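Local coordinates for protein beta-glucoside phosphorylase BglX (Unidentified, PDB 5VQE) that probably cleaves beta-glucosides by transferring the glucosyl unit to phosphate, as a glycoside phosphorylase of family GH3, at residues A[175-180]-A[231-236]; A[187-192]-A[355-360]; A[506-511]-A[518-523]. All blocks are in the same frame, centred on the assembly; numbering follows the deposited sequence.

In the fold
Contact 1 and segment 187-192 of contact 2 fall in the GH3 N-terminal, TIM-barrel-type domain; 355-360 covers the end of helix 340-356 and what follows. Both contacts are partly buried, whereas contact 3 is buried, between a strand of a mixed sheet and the loop that follows it. Contacts 1 and 2 touch, helix 169-184 preceding strand 191-195 in the chain, and Glu236 OE1 probably hydrogen-bonds to Thr190 OG1 (2.8 Å). Centre to centre they lie about 14 Å apart, with contact 3 about 35 Å and about 44 Å away. The chemistry differs: a lysine chain, carboxylate and water in contact 1, leucines and lysine methylenes in contact 2, valines around a phenylalanine in contact 3.

Contact 1: A[175-180]-A[231-236]; sequences MAKAYC and IEDGAE
Lys177, within helix 169-184, and Asp233, where the chain leaves helix 216-232, bring their CA atoms to 7.0 Å, with those of Cys180 and Ala235 next at 7.7 Å. The lysine chain is extended beyond CG and crosses the aspartate side chain obliquely, so that methylenes rather than the ammonium group meet the carboxylate. Lys177 CG lies 3.7 Å from Asp233 OD2, and further out its CD comes to 4.0 Å from OD1. The carboxylate reaches the first helix because Asp233 carries CG anti to its backbone N (chi1 -177°). Lys177 NZ stays 5.1 Å from Asp233 OD1, so the charged atoms do not touch, although the positive charge may still offset a carboxylate near the end of a helix. A direct polar link is replaced by a bridging water, which donates to Asp233 OD2 at 2.6 Å and also donates to the carbonyl oxygen of Lys177. Cys180 makes a looser contact, its CB 4.4 Å from Asp233 OD2. Behind the aspartate the chain turns through a Schellman motif: Gly234 has positive phi (103°), and its N bonds back to Ile231 O at 3.0 Å. A side chain at Gly234 would press on the preceding carbonyl oxygen, which accounts for the glycine. Arg184, in the last turn of helix 169-184, forms a salt bridge with Glu236 and a long, weak ion pair with Asp233. Helix 216-232 lies in the connection between the parallel strands 191-195 and 237-244, a beta-alpha-beta crossover, and Ala176 and Lys177 also pack on its Leu230. On another side, helix 169-184 is covered by helix 122-138, where Ala178 meets Ala125.

Contact 2: A[187-192]-A[355-360]; sequences GVLTTI and AKLRLP
Leu189 and Leu357 both swing CG to the position trans to the carbonyl carbon (chi1 -56° and -71°), which directs their branched ends at each other, tip to tip. The closest methyls are Leu189 CD1 and Leu357 CD1 at 3.7 Å. The second methyl of Leu357 is shared: CD2 sits 4.0 Å from Leu189 CG and 3.2 Å from Gly187 O, a tight fit of methyl against backbone. Lys356 contributes the aliphatic part of its chain, with CE 4.1 Å from Leu189 CD2. That chain runs out straight as far as CE and bends at chi4 (68°), and its NZ hydrogen-bonds to the carbonyl oxygen of Pro10, so the ammonium group is satisfied while the methylenes line the leucine. An alanine in place of Leu189 is likely to open a gap between the two segments, with the Leu357 methyls and the Lys356 methylenes losing the apolar surface they pack on. The helical part of 355-360 closes in a Schellman motif at Arg358, whose N bonds to Ala355 O at 2.9 Å; this turn carries the chain away directly after Leu357. The contact is structural packing in the segment leading into strand 191-195: the side chain of Leu189 is about 13 Å from the bound 2-deoxy-2-fluoro-alpha-D-glucopyranose, whereas Lys193 and His194, later in that strand, line the sugar pocket. Leu88 of strand 88-91 touches both Leu189 and Leu357, and the backbone of Leu189 is hydrogen-bonded to Asn142 and Thr144. Lys356 and the Leu357 that follows it join the end of helix 340-356 to segment 187-192, while Ala355 packs on Trp20 and Val21 of helix 15-27.

Contact 3: A[506-511]-A[518-523]; sequences TLFLSF and VDVPMV
Phe508 projects from strand 506-510 of a six-stranded mixed sheet onto Val520 and Val523, the first and last residues of a type I beta turn. The turn belongs to the loop that carries the chain from strand 506-510 to the neighbouring parallel strand 525-528, a crossover made here without a long helix. The sheet is consistent with the alpha/beta domain that follows the barrel in many GH3 enzymes.

The aromatic part of the contact is a CH-pi interaction. Phe508 carries CG trans to its backbone N (chi1 -165°), which brings one face of the ring to Val520. Val520 CG2 stands over the middle of that face, 3.9 Å from the ring centroid and 13° off the normal. The valine chain crosses that of the phenylalanine at about a right angle, and its other methyl, CG1, comes to 3.8 Å from Phe508 CE2. The ring also meets those of Tyr472 and Tyr526, which flank it on the adjoining strands with planes nearly parallel to its own.

Hydrogen bonding shapes the loop itself: Val523 N bonds to Val520 O at 3.1 Å, closing the turn, from which both valines reach Phe508.

Aliphatic packing is supplied by Val523, at the root of the phenylalanine side chain. Thr506, two residues earlier on the strand, makes a looser contact, its O 4.5 Å from Val523 CG1. That same methyl, Val523 CG1, packs 3.6 Å from Phe508 CB.

Contact 1: A[175-180]-A[231-236]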
ATOM      1  N   MET A 175       8.171  10.966  -6.305  1.00 11.91           N
ATOM      2  CA  MET A 175       8.223   9.512  -6.259  1.00 10.94           C
ATOM      3  C   MET A 175       6.974   8.898  -6.875  1.00 11.57           C
ATOM      4  O   MET A 175       7.057   7.918  -7.623  1.00 12.94           O
ATOM      5  CB  MET A 175       8.395   9.058  -4.810  1.00 10.55           C
ATOM      6  CG  MET A 175       9.704   9.499  -4.169  1.00 15.02           C
ATOM      7  SD  MET A 175      11.064   8.487  -4.762  1.00 15.74           S
ATOM      8  CE  MET A 175      12.505   9.359  -4.114  1.00 17.43           C
ATOM      9  N   ALA A 176       5.807   9.457  -6.565  1.00 10.93           N
ATOM     10  CA  ALA A 176       4.563   8.900  -7.086  1.00 10.03           C
ATOM     11  C   ALA A 176       4.474   9.053  -8.601  1.00 11.47           C
ATOM     12  O   ALA A 176       4.002   8.149  -9.296  1.00  9.65           O
ATOM     13  CB  ALA A 176       3.370   9.568  -6.411  1.00 11.45           C
ATOM     14  N   LYS A 177       4.909  10.195  -9.139  1.00 10.82           N
ATOM     15  CA  LYS A 177       4.912  10.353 -10.592  1.00 14.64           C
ATOM     16  C   LYS A 177       5.824   9.326 -11.251  1.00 14.07           C
ATOM     17  O   LYS A 177       5.496   8.779 -12.314  1.00 13.00           O
ATOM     18  CB  LYS A 177       5.366  11.759 -10.975  1.00 16.25           C
ATOM     19  CG  LYS A 177       4.363  12.872 -10.732  1.00 15.81           C
ATOM     20  CD  LYS A 177       4.956  14.168 -11.292  1.00 19.38           C
ATOM     21  CE  LYS A 177       4.078  15.376 -11.093  1.00 30.50           C
ATOM     22  NZ  LYS A 177       4.776  16.607 -11.592  1.00 37.52           N
ATOM     23  N   ALA A 178       6.981   9.071 -10.640  1.00 14.40           N
ATOM     24  CA  ALA A 178       7.917   8.081 -11.161  1.00 12.61           C
ATOM     25  C   ALA A 178       7.351   6.669 -11.075  1.00 13.86           C
ATOM     26  O   ALA A 178       7.503   5.877 -12.014  1.00 12.83           O
ATOM     27  CB  ALA A 178       9.239   8.167 -10.408  1.00 13.02           C
ATOM     28  N   TYR A 179       6.720   6.320  -9.949  1.00 13.42           N
ATOM     29  CA  TYR A 179       6.055   5.026  -9.854  1.00 11.95           C
ATOM     30  C   TYR A 179       5.075   4.862 -11.007  1.00 12.04           C
ATOM     31  O   TYR A 179       5.052   3.827 -11.687  1.00 11.85           O
ATOM     32  CB  TYR A 179       5.343   4.887  -8.501  1.00 11.85           C
ATOM     33  CG  TYR A 179       4.555   3.592  -8.337  1.00 11.81           C
ATOM     34  CD1 TYR A 179       3.273   3.469  -8.859  1.00 10.39           C
ATOM     35  CD2 TYR A 179       5.092   2.499  -7.659  1.00 14.02           C
ATOM     36  CE1 TYR A 179       2.543   2.297  -8.718  1.00 14.20           C
ATOM     37  CE2 TYR A 179       4.362   1.311  -7.517  1.00 13.22           C
ATOM     38  CZ  TYR A 179       3.090   1.223  -8.051  1.00 14.58           C
ATOM     39  OH  TYR A 179       2.343   0.070  -7.932  1.00 11.46           O
ATOM     40  N   CYS A 180       4.272   5.896 -11.259  1.00 11.93           N
ATOM     41  CA  CYS A 180       3.306   5.823 -12.348  1.00 12.70           C
ATOM     42  C   CYS A 180       4.000   5.682 -13.696  1.00 13.56           C
ATOM     43  O   CYS A 180       3.507   4.972 -14.581  1.00 10.47           O
ATOM     44  CB  CYS A 180       2.409   7.055 -12.345  1.00 11.99           C
ATOM     45  SG  CYS A 180       1.282   7.153 -10.915  1.00 13.34           S
ATOM     46  N   ILE A 231      -3.009  14.340 -10.685  1.00 11.35           N
ATOM     47  CA  ILE A 231      -4.092  14.438 -11.655  1.00 13.08           C
ATOM     48  C   ILE A 231      -3.567  15.007 -12.965  1.00 14.21           C
ATOM     49  O   ILE A 231      -3.816  14.463 -14.046  1.00 13.20           O
ATOM     50  CB  ILE A 231      -5.240  15.286 -11.082  1.00 11.12           C
ATOM     51  CG1 ILE A 231      -5.922  14.526  -9.938  1.00 13.14           C
ATOM     52  CG2 ILE A 231      -6.255  15.634 -12.159  1.00 13.65           C
ATOM     53  CD1 ILE A 231      -6.850  15.375  -9.091  1.00 13.21           C
ATOM     54  N   GLU A 232      -2.818  16.108 -12.888  1.00 13.25           N
ATOM     55  CA  GLU A 232      -2.269  16.703 -14.099  1.00 14.89           C
ATOM     56  C   GLU A 232      -1.281  15.769 -14.774  1.00 16.32           C
ATOM     57  O   GLU A 232      -1.166  15.774 -16.006  1.00 18.15           O
ATOM     58  CB  GLU A 232      -1.610  18.040 -13.771  1.00 17.95           C
ATOM     59  CG  GLU A 232      -2.573  19.059 -13.175  1.00 26.80           C
ATOM     60  CD  GLU A 232      -3.842  19.210 -13.997  1.00 32.68           C
ATOM     61  OE1 GLU A 232      -3.733  19.372 -15.231  1.00 41.21           O
ATOM     62  OE2 GLU A 232      -4.948  19.147 -13.409  1.00 34.83           O
ATOM     63  N   ASP A 233      -0.577  14.950 -13.991  1.00 13.60           N
ATOM     64  CA  ASP A 233       0.366  13.980 -14.535  1.00 14.39           C
ATOM     65  C   ASP A 233      -0.328  12.846 -15.278  1.00 15.24           C
ATOM     66  O   ASP A 233       0.356  12.072 -15.954  1.00 15.23           O
ATOM     67  CB  ASP A 233       1.240  13.435 -13.391  1.00 15.73           C
ATOM     68  CG  ASP A 233       2.314  12.446 -13.862  1.00 25.39           C
ATOM     69  OD1 ASP A 233       3.190  12.829 -14.671  1.00 18.79           O
ATOM     70  OD2 ASP A 233       2.301  11.287 -13.388  1.00 23.32           O
ATOM     71  N   GLY A 234      -1.652  12.732 -15.186  1.00 16.75           N
ATOM     72  CA  GLY A 234      -2.393  11.722 -15.919  1.00 16.50           C
ATOM     73  C   GLY A 234      -2.848  10.516 -15.121  1.00 15.04           C
ATOM     74  O   GLY A 234      -3.171   9.485 -15.723  1.00 10.73           O
ATOM     75  N   ALA A 235      -2.901  10.610 -13.797  1.00 13.01           N
ATOM     76  CA  ALA A 235      -3.405   9.512 -12.988  1.00 14.85           C
ATOM     77  C   ALA A 235      -4.733   9.007 -13.537  1.00 12.52           C
ATOM     78  O   ALA A 235      -5.668   9.784 -13.759  1.00 13.88           O
ATOM     79  CB  ALA A 235      -3.562   9.973 -11.543  1.00 11.34           C
ATOM     80  N   GLU A 236      -4.809   7.693 -13.769  1.00 11.14           N
ATOM     81  CA  GLU A 236      -5.968   7.125 -14.447  1.00 10.91           C
ATOM     82  C   GLU A 236      -7.139   6.935 -13.495  1.00 10.33           C
ATOM     83  O   GLU A 236      -8.287   7.192 -13.871  1.00 10.22           O
ATOM     84  CB  GLU A 236      -5.606   5.797 -15.096  1.00 10.81           C
ATOM     85  CG  GLU A 236      -4.552   5.914 -16.186  1.00 13.46           C
ATOM     86  CD  GLU A 236      -3.136   5.810 -15.673  1.00 19.86           C
ATOM     87  OE1 GLU A 236      -2.934   5.707 -14.438  1.00 17.81           O
ATOM     88  OE2 GLU A 236      -2.214   5.833 -16.517  1.00 21.20           O
TER
HETATM   89  O   HOH W   1       4.460  10.175 -14.296  1.00 23.37           O

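Contact 2: A[187-192]-A[355-360]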
ATOM      1  N   GLY A 187       1.547  -0.991 -19.323  1.00 15.82           N
ATOM      2  CA  GLY A 187       0.132  -1.030 -19.650  1.00 17.18           C
ATOM      3  C   GLY A 187      -0.776  -1.273 -18.466  1.00 17.71           C
ATOM      4  O   GLY A 187      -1.868  -1.831 -18.631  1.00 18.80           O
ATOM      5  N   VAL A 188      -0.354  -0.870 -17.271  1.00 14.14           N
ATOM      6  CA  VAL A 188      -1.112  -1.100 -16.050  1.00 10.90           C
ATOM      7  C   VAL A 188      -1.614   0.242 -15.536  1.00 11.14           C
ATOM      8  O   VAL A 188      -0.829   1.180 -15.354  1.00 10.66           O
ATOM      9  CB  VAL A 188      -0.257  -1.820 -14.994  1.00 10.94           C
ATOM     10  CG1 VAL A 188      -0.983  -1.888 -13.650  1.00  9.33           C
ATOM     11  CG2 VAL A 188       0.092  -3.230 -15.479  1.00 11.73           C
ATOM     12  N   LEU A 189      -2.917   0.324 -15.304  1.00 10.99           N
ATOM     13  CA  LEU A 189      -3.518   1.519 -14.735  1.00 11.45           C
ATOM     14  C   LEU A 189      -3.050   1.718 -13.297  1.00 11.48           C
ATOM     15  O   LEU A 189      -2.832   0.754 -12.554  1.00 10.14           O
ATOM     16  CB  LEU A 189      -5.040   1.403 -14.771  1.00 10.77           C
ATOM     17  CG  LEU A 189      -5.711   1.140 -16.120  1.00 13.44           C
ATOM     18  CD1 LEU A 189      -7.208   0.863 -15.931  1.00 17.34           C
ATOM     19  CD2 LEU A 189      -5.502   2.304 -17.064  1.00 13.56           C
ATOM     20  N   THR A 190      -2.905   2.982 -12.898  1.00 10.63           N
ATOM     21  CA  THR A 190      -2.539   3.318 -11.530  1.00 11.43           C
ATOM     22  C   THR A 190      -3.700   3.976 -10.791  1.00 12.67           C
ATOM     23  O   THR A 190      -4.678   4.438 -11.391  1.00 11.77           O
ATOM     24  CB  THR A 190      -1.322   4.251 -11.484  1.00 10.66           C
ATOM     25  OG1 THR A 190      -1.682   5.540 -11.989  1.00 12.36           O
ATOM     26  CG2 THR A 190      -0.159   3.675 -12.281  1.00 12.74           C
ATOM     27  N   THR A 191      -3.563   4.010  -9.463  1.00  9.55           N
ATOM     28  CA  THR A 191      -4.603   4.468  -8.543  1.00  9.39           C
ATOM     29  C   THR A 191      -3.945   5.321  -7.476  1.00 11.15           C
ATOM     30  O   THR A 191      -3.201   4.791  -6.646  1.00 13.47           O
ATOM     31  CB  THR A 191      -5.304   3.286  -7.872  1.00 10.59           C
ATOM     32  OG1 THR A 191      -5.650   2.308  -8.853  1.00 10.69           O
ATOM     33  CG2 THR A 191      -6.571   3.738  -7.114  1.00 11.51           C
ATOM     34  N   ILE A 192      -4.226   6.618  -7.455  1.00 11.07           N
ATOM     35  CA  ILE A 192      -3.756   7.435  -6.340  1.00 11.05           C
ATOM     36  C   ILE A 192      -4.718   7.286  -5.168  1.00  8.69           C
ATOM     37  O   ILE A 192      -5.943   7.361  -5.336  1.00 10.37           O
ATOM     38  CB  ILE A 192      -3.581   8.904  -6.759  1.00  9.71           C
ATOM     39  CG1 ILE A 192      -4.837   9.467  -7.444  1.00 10.79           C
ATOM     40  CG2 ILE A 192      -2.342   9.040  -7.646  1.00 10.67           C
ATOM     41  CD1 ILE A 192      -4.712  10.960  -7.815  1.00 14.26           C
ATOM     42  N   ALA A 355     -11.717   0.061 -22.571  1.00 12.58           N
ATOM     43  CA  ALA A 355     -11.346   0.397 -23.940  1.00 13.84           C
ATOM     44  C   ALA A 355      -9.952   1.005 -24.004  1.00 15.21           C
ATOM     45  O   ALA A 355      -9.196   0.733 -24.943  1.00 13.44           O
ATOM     46  CB  ALA A 355     -12.371   1.356 -24.540  1.00 16.18           C
ATOM     47  N   LYS A 356      -9.585   1.823 -23.012  1.00 14.58           N
ATOM     48  CA  LYS A 356      -8.242   2.401 -22.993  1.00 14.64           C
ATOM     49  C   LYS A 356      -7.184   1.307 -22.994  1.00 15.55           C
ATOM     50  O   LYS A 356      -6.160   1.417 -23.678  1.00 14.02           O
ATOM     51  CB  LYS A 356      -8.086   3.309 -21.768  1.00 14.44           C
ATOM     52  CG  LYS A 356      -6.738   4.020 -21.628  1.00 15.99           C
ATOM     53  CD  LYS A 356      -6.654   4.742 -20.277  1.00 17.05           C
ATOM     54  CE  LYS A 356      -5.238   5.201 -19.953  1.00 18.02           C
ATOM     55  NZ  LYS A 356      -4.799   6.276 -20.856  1.00 16.60           N
ATOM     56  N   LEU A 357      -7.414   0.250 -22.219  1.00 15.07           N
ATOM     57  CA  LEU A 357      -6.529  -0.903 -22.155  1.00 16.38           C
ATOM     58  C   LEU A 357      -6.639  -1.808 -23.376  1.00 18.12           C
ATOM     59  O   LEU A 357      -5.848  -2.749 -23.501  1.00 16.22           O
ATOM     60  CB  LEU A 357      -6.847  -1.714 -20.896  1.00 15.01           C
ATOM     61  CG  LEU A 357      -6.454  -1.093 -19.556  1.00 15.10           C
ATOM     62  CD1 LEU A 357      -7.121  -1.830 -18.418  1.00 15.28           C
ATOM     63  CD2 LEU A 357      -4.936  -1.112 -19.379  1.00 18.11           C
ATOM     64  N   ARG A 358      -7.610  -1.557 -24.253  1.00 16.92           N
ATOM     65  CA  ARG A 358      -7.866  -2.391 -25.427  1.00 18.42           C
ATOM     66  C   ARG A 358      -8.167  -3.833 -25.030  1.00 20.35           C
ATOM     67  O   ARG A 358      -7.746  -4.777 -25.699  1.00 21.90           O
ATOM     68  CB  ARG A 358      -6.696  -2.332 -26.411  1.00 22.04           C
ATOM     69  CG  ARG A 358      -6.156  -0.936 -26.610  1.00 24.75           C
ATOM     70  CD  ARG A 358      -5.606  -0.747 -28.013  1.00 31.65           C
ATOM     71  NE  ARG A 358      -6.672  -0.454 -28.971  1.00 38.23           N
ATOM     72  CZ  ARG A 358      -6.894   0.732 -29.536  1.00 33.77           C
ATOM     73  NH1 ARG A 358      -6.125   1.777 -29.263  1.00 38.26           N
ATOM     74  NH2 ARG A 358      -7.897   0.872 -30.389  1.00 34.17           N
ATOM     75  N   LEU A 359      -8.911  -4.013 -23.937  1.00 14.71           N
ATOM     76  CA  LEU A 359      -9.318  -5.356 -23.545  1.00 19.25           C
ATOM     77  C   LEU A 359     -10.300  -5.945 -24.554  1.00 21.33           C
ATOM     78  O   LEU A 359     -10.223  -7.143 -24.848  1.00 25.59           O
ATOM     79  CB  LEU A 359      -9.941  -5.358 -22.148  1.00 18.91           C
ATOM     80  CG  LEU A 359      -9.065  -4.797 -21.022  1.00 16.07           C
ATOM     81  CD1 LEU A 359      -9.780  -4.918 -19.680  1.00 16.45           C
ATOM     82  CD2 LEU A 359      -7.695  -5.486 -20.973  1.00 15.69           C
ATOM     83  N   PRO A 360     -11.229  -5.157 -25.108  1.00 21.03           N
ATOM     84  CA  PRO A 360     -12.212  -5.749 -26.028  1.00 24.26           C
ATOM     85  C   PRO A 360     -11.584  -6.383 -27.247  1.00 29.99           C
ATOM     86  O   PRO A 360     -12.103  -7.387 -27.752  1.00 36.07           O
ATOM     87  CB  PRO A 360     -13.096  -4.555 -26.414  1.00 23.75           C
ATOM     88  CG  PRO A 360     -12.917  -3.569 -25.329  1.00 23.05           C
ATOM     89  CD  PRO A 360     -11.502  -3.723 -24.883  1.00 25.63           C
TER

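Contact 3: A[506-511]-A[518-523]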
ATOM      1  N   THR A 506      24.649  -1.482  22.833  1.00 14.32           N
ATOM      2  CA  THR A 506      23.395  -1.918  22.231  1.00 12.98           C
ATOM      3  C   THR A 506      23.184  -1.209  20.897  1.00 14.25           C
ATOM      4  O   THR A 506      23.284   0.021  20.814  1.00 14.94           O
ATOM      5  CB  THR A 506      22.217  -1.651  23.181  1.00 20.59           C
ATOM      6  OG1 THR A 506      22.407  -2.390  24.392  1.00 17.04           O
ATOM      7  CG2 THR A 506      20.900  -2.082  22.562  1.00 18.94           C
ATOM      8  N   LEU A 507      22.894  -1.996  19.864  1.00 15.14           N
ATOM      9  CA  LEU A 507      22.620  -1.507  18.519  1.00 18.24           C
ATOM     10  C   LEU A 507      21.193  -1.882  18.147  1.00 12.28           C
ATOM     11  O   LEU A 507      20.789  -3.033  18.335  1.00 13.64           O
ATOM     12  CB  LEU A 507      23.616  -2.117  17.527  1.00 17.17           C
ATOM     13  CG  LEU A 507      23.347  -1.959  16.029  1.00 17.75           C
ATOM     14  CD1 LEU A 507      23.487  -0.509  15.625  1.00 16.43           C
ATOM     15  CD2 LEU A 507      24.315  -2.839  15.246  1.00 17.55           C
ATOM     16  N   PHE A 508      20.430  -0.918  17.625  1.00 14.34           N
ATOM     17  CA  PHE A 508      19.016  -1.120  17.307  1.00 13.60           C
ATOM     18  C   PHE A 508      18.797  -0.929  15.809  1.00 13.17           C
ATOM     19  O   PHE A 508      19.118   0.131  15.265  1.00 14.86           O
ATOM     20  CB  PHE A 508      18.121  -0.162  18.101  1.00 14.34           C
ATOM     21  CG  PHE A 508      16.670  -0.552  18.088  1.00 17.34           C
ATOM     22  CD1 PHE A 508      15.875  -0.289  16.985  1.00 19.36           C
ATOM     23  CD2 PHE A 508      16.104  -1.203  19.171  1.00 17.52           C
ATOM     24  CE1 PHE A 508      14.544  -0.665  16.970  1.00 17.45           C
ATOM     25  CE2 PHE A 508      14.780  -1.575  19.158  1.00 19.90           C
ATOM     26  CZ  PHE A 508      14.001  -1.307  18.058  1.00 17.61           C
ATOM     27  N   LEU A 509      18.258  -1.958  15.155  1.00 13.60           N
ATOM     28  CA  LEU A 509      17.957  -1.949  13.729  1.00 12.32           C
ATOM     29  C   LEU A 509      16.453  -2.092  13.541  1.00 14.59           C
ATOM     30  O   LEU A 509      15.870  -3.098  13.959  1.00 15.59           O
ATOM     31  CB  LEU A 509      18.670  -3.096  13.012  1.00 14.57           C
ATOM     32  CG  LEU A 509      20.158  -3.304  13.293  1.00 15.94           C
ATOM     33  CD1 LEU A 509      20.622  -4.598  12.644  1.00 15.63           C
ATOM     34  CD2 LEU A 509      20.974  -2.126  12.799  1.00 18.11           C
ATOM     35  N   SER A 510      15.831  -1.114  12.892  1.00 13.16           N
ATOM     36  CA  SER A 510      14.445  -1.241  12.458  1.00 12.92           C
ATOM     37  C   SER A 510      14.405  -1.604  10.980  1.00 13.51           C
ATOM     38  O   SER A 510      14.998  -0.906  10.149  1.00 14.26           O
ATOM     39  CB  SER A 510      13.653   0.044  12.672  1.00 15.57           C
ATOM     40  OG  SER A 510      12.344  -0.132  12.148  1.00 16.22           O
ATOM     41  N   PHE A 511      13.693  -2.684  10.660  1.00 14.38           N
ATOM     42  CA  PHE A 511      13.448  -3.081   9.281  1.00 14.25           C
ATOM     43  C   PHE A 511      12.025  -2.747   8.837  1.00 14.88           C
ATOM     44  O   PHE A 511      11.528  -3.313   7.856  1.00 14.17           O
ATOM     45  CB  PHE A 511      13.750  -4.570   9.108  1.00 13.77           C
ATOM     46  CG  PHE A 511      15.230  -4.898   9.146  1.00 17.33           C
ATOM     47  CD1 PHE A 511      15.900  -5.032  10.358  1.00 16.41           C
ATOM     48  CD2 PHE A 511      15.949  -5.064   7.970  1.00 16.54           C
ATOM     49  CE1 PHE A 511      17.260  -5.333  10.395  1.00 20.01           C
ATOM     50  CE2 PHE A 511      17.306  -5.365   8.002  1.00 16.67           C
ATOM     51  CZ  PHE A 511      17.960  -5.500   9.224  1.00 17.12           C
ATOM     52  N   VAL A 518      10.916   6.313  19.412  1.00 21.60           N
ATOM     53  CA  VAL A 518       9.849   6.663  20.350  1.00 25.94           C
ATOM     54  C   VAL A 518       9.871   5.734  21.554  1.00 22.09           C
ATOM     55  O   VAL A 518       9.657   6.161  22.696  1.00 23.96           O
ATOM     56  CB  VAL A 518       8.480   6.611  19.637  1.00 25.24           C
ATOM     57  CG1 VAL A 518       7.325   6.586  20.648  1.00 31.65           C
ATOM     58  CG2 VAL A 518       8.323   7.790  18.693  1.00 25.41           C
ATOM     59  N   ASP A 519      10.101   4.447  21.319  1.00 21.48           N
ATOM     60  CA  ASP A 519      10.021   3.450  22.374  1.00 23.47           C
ATOM     61  C   ASP A 519      11.386   2.994  22.878  1.00 28.38           C
ATOM     62  O   ASP A 519      11.448   2.347  23.930  1.00 24.14           O
ATOM     63  CB  ASP A 519       9.212   2.244  21.885  1.00 26.72           C
ATOM     64  CG  ASP A 519       7.722   2.545  21.794  1.00 29.88           C
ATOM     65  OD1 ASP A 519       7.164   3.069  22.784  1.00 29.38           O
ATOM     66  OD2 ASP A 519       7.110   2.276  20.741  1.00 29.97           O
ATOM     67  N   VAL A 520      12.471   3.321  22.177  1.00 24.19           N
ATOM     68  CA  VAL A 520      13.817   2.996  22.653  1.00 21.20           C
ATOM     69  C   VAL A 520      14.691   4.244  22.559  1.00 22.70           C
ATOM     70  O   VAL A 520      15.766   4.213  21.941  1.00 21.35           O
ATOM     71  CB  VAL A 520      14.421   1.812  21.877  1.00 20.46           C
ATOM     72  CG1 VAL A 520      13.555   0.569  22.058  1.00 24.06           C
ATOM     73  CG2 VAL A 520      14.586   2.120  20.380  1.00 24.99           C
ATOM     74  N   PRO A 521      14.293   5.351  23.185  1.00 24.08           N
ATOM     75  CA  PRO A 521      15.095   6.579  23.077  1.00 21.18           C
ATOM     76  C   PRO A 521      16.459   6.477  23.732  1.00 23.74           C
ATOM     77  O   PRO A 521      17.346   7.268  23.393  1.00 22.22           O
ATOM     78  CB  PRO A 521      14.220   7.627  23.776  1.00 22.27           C
ATOM     79  CG  PRO A 521      13.432   6.839  24.759  1.00 22.36           C
ATOM     80  CD  PRO A 521      13.130   5.533  24.070  1.00 27.94           C
ATOM     81  N   MET A 522      16.652   5.532  24.657  1.00 21.64           N
ATOM     82  CA  MET A 522      17.941   5.344  25.315  1.00 21.11           C
ATOM     83  C   MET A 522      19.012   4.794  24.379  1.00 18.99           C
ATOM     84  O   MET A 522      20.201   4.858  24.711  1.00 16.54           O
ATOM     85  CB  MET A 522      17.773   4.402  26.512  1.00 21.31           C
ATOM     86  CG  MET A 522      17.521   2.919  26.159  1.00 19.91           C
ATOM     87  SD  MET A 522      15.889   2.557  25.475  1.00 21.32           S
ATOM     88  CE  MET A 522      14.865   2.602  26.942  1.00 17.20           C
ATOM     89  N   VAL A 523      18.614   4.242  23.233  1.00 20.05           N
ATOM     90  CA  VAL A 523      19.554   3.597  22.324  1.00 18.26           C
ATOM     91  C   VAL A 523      20.459   4.649  21.703  1.00 15.86           C
ATOM     92  O   VAL A 523      20.000   5.723  21.290  1.00 17.51           O
ATOM     93  CB  VAL A 523      18.781   2.800  21.257  1.00 18.25           C
ATOM     94  CG1 VAL A 523      19.640   2.492  20.051  1.00 23.12           C
ATOM     95  CG2 VAL A 523      18.249   1.488  21.859  1.00 15.03           C
TER